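Local coordinates for Rep protein (Adeno-associated virus - 5, PDB 1M55), which probably nicks viral origin DNA as an endonuclease during rolling-circle-type replication, its catalytic domain binding zinc ions, at residues L47-Q52 against E86-H91. Residues are numbered along the deposited sequence; the frame is centred on the assembly and turned at random.
With ZN (zinc ion), chain C.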
ATOM      1  N   LEU A  47      -6.171  16.194   7.249  1.00 13.42           N
ATOM      2  CA  LEU A  47      -5.458  15.145   7.980  1.00 13.28           C
ATOM      3  C   LEU A  47      -4.635  14.232   7.068  1.00 11.96           C
ATOM      4  O   LEU A  47      -3.943  13.330   7.541  1.00 10.87           O
ATOM      5  CB  LEU A  47      -6.436  14.312   8.813  1.00 14.18           C
ATOM      6  CG  LEU A  47      -7.170  15.068   9.925  1.00 16.93           C
ATOM      7  CD1 LEU A  47      -8.144  14.136  10.636  1.00 16.24           C
ATOM      8  CD2 LEU A  47      -6.154  15.644  10.909  1.00 19.28           C
ATOM      9  N   VAL A  48      -4.735  14.452   5.760  1.00 11.74           N
ATOM     10  CA  VAL A  48      -3.990  13.660   4.785  1.00 11.45           C
ATOM     11  C   VAL A  48      -2.670  14.373   4.483  1.00 11.07           C
ATOM     12  O   VAL A  48      -2.660  15.566   4.167  1.00 11.43           O
ATOM     13  CB  VAL A  48      -4.793  13.487   3.475  1.00 11.40           C
ATOM     14  CG1 VAL A  48      -3.968  12.730   2.442  1.00 11.17           C
ATOM     15  CG2 VAL A  48      -6.104  12.750   3.754  1.00 11.55           C
ATOM     16  N   GLU A  49      -1.563  13.648   4.602  1.00  9.87           N
ATOM     17  CA  GLU A  49      -0.238  14.206   4.343  1.00  9.89           C
ATOM     18  C   GLU A  49       0.070  14.027   2.856  1.00 10.22           C
ATOM     19  O   GLU A  49       0.561  12.980   2.432  1.00  9.76           O
ATOM     20  CB  GLU A  49       0.806  13.499   5.210  1.00 10.34           C
ATOM     21  CG  GLU A  49       0.518  13.565   6.714  1.00 11.29           C
ATOM     22  CD  GLU A  49       0.401  14.986   7.243  1.00 19.27           C
ATOM     23  OE1 GLU A  49       1.057  15.900   6.695  1.00 18.00           O
ATOM     24  OE2 GLU A  49      -0.350  15.190   8.219  1.00 22.55           O
ATOM     25  N   GLN A  50      -0.189  15.074   2.077  1.00  9.87           N
ATOM     26  CA  GLN A  50      -0.009  15.024   0.630  1.00 10.11           C
ATOM     27  C   GLN A  50       1.363  14.663   0.052  1.00  9.94           C
ATOM     28  O   GLN A  50       1.439  13.878  -0.900  1.00  9.26           O
ATOM     29  CB  GLN A  50      -0.591  16.281  -0.023  1.00 10.58           C
ATOM     30  CG  GLN A  50      -2.114  16.368   0.116  1.00 10.60           C
ATOM     31  CD  GLN A  50      -2.713  17.588  -0.568  1.00 15.25           C
ATOM     32  OE1 GLN A  50      -2.360  17.914  -1.707  1.00 14.77           O
ATOM     33  NE2 GLN A  50      -3.636  18.258   0.113  1.00 13.60           N
ATOM     34  N   PRO A  51       2.464  15.205   0.612  1.00 10.21           N
ATOM     35  CA  PRO A  51       3.776  14.851   0.055  1.00 10.02           C
ATOM     36  C   PRO A  51       4.032  13.346   0.152  1.00  9.80           C
ATOM     37  O   PRO A  51       4.486  12.715  -0.810  1.00 10.30           O
ATOM     38  CB  PRO A  51       4.744  15.643   0.934  1.00 10.65           C
ATOM     39  CG  PRO A  51       3.947  16.859   1.285  1.00 10.95           C
ATOM     40  CD  PRO A  51       2.598  16.264   1.628  1.00 11.00           C
ATOM     41  N   GLN A  52       3.707  12.766   1.305  1.00  8.52           N
ATOM     42  CA  GLN A  52       3.887  11.334   1.515  1.00  7.71           C
ATOM     43  C   GLN A  52       2.926  10.535   0.635  1.00  7.52           C
ATOM     44  O   GLN A  52       3.295   9.495   0.087  1.00  8.16           O
ATOM     45  CB  GLN A  52       3.691  10.977   2.991  1.00  7.71           C
ATOM     46  CG  GLN A  52       4.840  11.414   3.902  1.00 10.26           C
ATOM     47  CD  GLN A  52       4.764  12.870   4.343  1.00 13.29           C
ATOM     48  OE1 GLN A  52       3.844  13.605   3.985  1.00 10.06           O
ATOM     49  NE2 GLN A  52       5.740  13.287   5.136  1.00 20.75           N
ATOM     50  N   GLU A  86       5.831   4.806  13.602  1.00 15.07           N
ATOM     51  CA  GLU A  86       7.195   5.054  13.139  1.00 14.54           C
ATOM     52  C   GLU A  86       7.319   5.428  11.667  1.00 14.03           C
ATOM     53  O   GLU A  86       8.193   6.213  11.299  1.00 14.03           O
ATOM     54  CB  GLU A  86       8.089   3.828  13.388  1.00 16.03           C
ATOM     55  CG  GLU A  86       8.696   3.715  14.780  1.00 26.80           C
ATOM     56  CD  GLU A  86       7.669   3.391  15.845  1.00 43.96           C
ATOM     57  OE1 GLU A  86       7.189   2.237  15.882  1.00 45.83           O
ATOM     58  OE2 GLU A  86       7.339   4.294  16.643  1.00 48.02           O
ATOM     59  N   TYR A  87       6.478   4.844  10.818  1.00 12.78           N
ATOM     60  CA  TYR A  87       6.573   5.108   9.386  1.00 12.30           C
ATOM     61  C   TYR A  87       5.255   5.213   8.658  1.00 10.69           C
ATOM     62  O   TYR A  87       4.250   4.635   9.075  1.00 10.63           O
ATOM     63  CB  TYR A  87       7.315   3.959   8.691  1.00 13.49           C
ATOM     64  CG  TYR A  87       8.682   3.634   9.227  1.00 15.07           C
ATOM     65  CD1 TYR A  87       8.849   2.658  10.204  1.00 16.12           C
ATOM     66  CD2 TYR A  87       9.814   4.285   8.739  1.00 16.10           C
ATOM     67  CE1 TYR A  87      10.110   2.333  10.679  1.00 19.12           C
ATOM     68  CE2 TYR A  87      11.084   3.967   9.208  1.00 17.76           C
ATOM     69  CZ  TYR A  87      11.221   2.991  10.178  1.00 20.53           C
ATOM     70  OH  TYR A  87      12.469   2.655  10.645  1.00 24.78           O
ATOM     71  N   PHE A  88       5.272   5.956   7.560  1.00  9.29           N
ATOM     72  CA  PHE A  88       4.117   6.024   6.682  1.00  8.30           C
ATOM     73  C   PHE A  88       4.346   4.713   5.931  1.00  7.50           C
ATOM     74  O   PHE A  88       5.489   4.382   5.584  1.00  7.39           O
ATOM     75  CB  PHE A  88       4.233   7.197   5.713  1.00  8.23           C
ATOM     76  CG  PHE A  88       3.854   8.513   6.312  1.00  8.46           C
ATOM     77  CD1 PHE A  88       4.791   9.277   6.999  1.00  8.87           C
ATOM     78  CD2 PHE A  88       2.550   8.989   6.193  1.00  8.40           C
ATOM     79  CE1 PHE A  88       4.434  10.501   7.560  1.00  9.34           C
ATOM     80  CE2 PHE A  88       2.180  10.212   6.748  1.00  8.99           C
ATOM     81  CZ  PHE A  88       3.126  10.971   7.434  1.00  9.19           C
ATOM     82  N   HIS A  89       3.295   3.940   5.703  1.00  6.86           N
ATOM     83  CA  HIS A  89       3.485   2.666   5.031  1.00  6.69           C
ATOM     84  C   HIS A  89       2.247   2.216   4.290  1.00  6.52           C
ATOM     85  O   HIS A  89       1.141   2.697   4.549  1.00  7.53           O
ATOM     86  CB  HIS A  89       3.906   1.592   6.046  1.00  6.88           C
ATOM     87  CG  HIS A  89       2.915   1.387   7.148  1.00  7.40           C
ATOM     88  ND1 HIS A  89       2.807   2.205   8.253  1.00  7.84           N
ATOM     89  CD2 HIS A  89       1.925   0.466   7.274  1.00  7.70           C
ATOM     90  CE1 HIS A  89       1.776   1.773   8.990  1.00  7.83           C
ATOM     91  NE2 HIS A  89       1.213   0.719   8.434  1.00  7.60           N
ATOM     92  N   LEU A  90       2.452   1.291   3.364  1.00  6.09           N
ATOM     93  CA  LEU A  90       1.374   0.743   2.559  1.00  6.71           C
ATOM     94  C   LEU A  90       1.150  -0.731   2.848  1.00  7.43           C
ATOM     95  O   LEU A  90       2.108  -1.511   2.874  1.00  8.02           O
ATOM     96  CB  LEU A  90       1.720   0.861   1.068  1.00  7.06           C
ATOM     97  CG  LEU A  90       1.794   2.240   0.414  1.00  7.76           C
ATOM     98  CD1 LEU A  90       2.675   2.171  -0.823  1.00  8.19           C
ATOM     99  CD2 LEU A  90       0.395   2.727   0.075  1.00  7.28           C
ATOM    100  N   HIS A  91      -0.099  -1.094   3.131  1.00  7.69           N
ATOM    101  CA  HIS A  91      -0.460  -2.498   3.302  1.00  7.51           C
ATOM    102  C   HIS A  91      -0.875  -2.829   1.877  1.00  7.51           C
ATOM    103  O   HIS A  91      -1.889  -2.324   1.384  1.00  7.68           O
ATOM    104  CB  HIS A  91      -1.658  -2.673   4.236  1.00  7.54           C
ATOM    105  CG  HIS A  91      -1.316  -2.512   5.680  1.00  7.79           C
ATOM    106  ND1 HIS A  91      -1.031  -3.561   6.526  1.00  7.89           N
ATOM    107  CD2 HIS A  91      -1.195  -1.388   6.429  1.00  7.89           C
ATOM    108  CE1 HIS A  91      -0.752  -3.055   7.734  1.00  7.84           C
ATOM    109  NE2 HIS A  91      -0.839  -1.743   7.723  1.00  7.94           N
TER
HETATM  110 ZN    ZN C 202      -0.425  -0.333   9.082  1.00  9.85          ZN
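At the edge of the HUH motif, the His-hydrophobic-His sequence that marks rolling-circle replication nucleases, Phe88 at the start of strand 88-95 packs against Gln52 and Glu49 at the beginning of helix 50-71. Gln52 CG lies over the centre of the phenyl ring, 3.7 Å from the centroid of Phe88 and almost directly along the ring normal, a CH-pi contact. The Gln52 chain turns at chi2 (83°), which lays its amide over the same face with the two planes 20° apart; NE2 of Gln52 comes within 3.9 Å of Phe88 CE1. Glu49, the N-cap residue of the helix, meets the ring at its edge instead, with its CG 3.7 Å from Phe88 CE2. Beyond CG the Glu49 chain bends away and carries the carboxylate off the ring. Gln52 also touches Phe81 of strand 77-83, which ties the first turn of the helix to the neighbouring strand as well.

Alternation along the strand puts His89 and His91 on the opposite side from Phe88 and Leu90, where His89 NE2 and His91 NE2, each 2.0 Å from the zinc ion, join Glu82 in binding the metal. His89 ND1 donates to Tyr87 O over 2.9 Å; this nearly straight bond lies in the imidazole plane and helps fix the ring's rotation, while Glu6 accepts from His91 ND1. Aliphatic carbon and a stacked amide against an aromatic ring thus hold the helix start, through dispersion and weak CH-pi attraction, to the residue just before the first histidine ligand, and may indirectly steady the metal site.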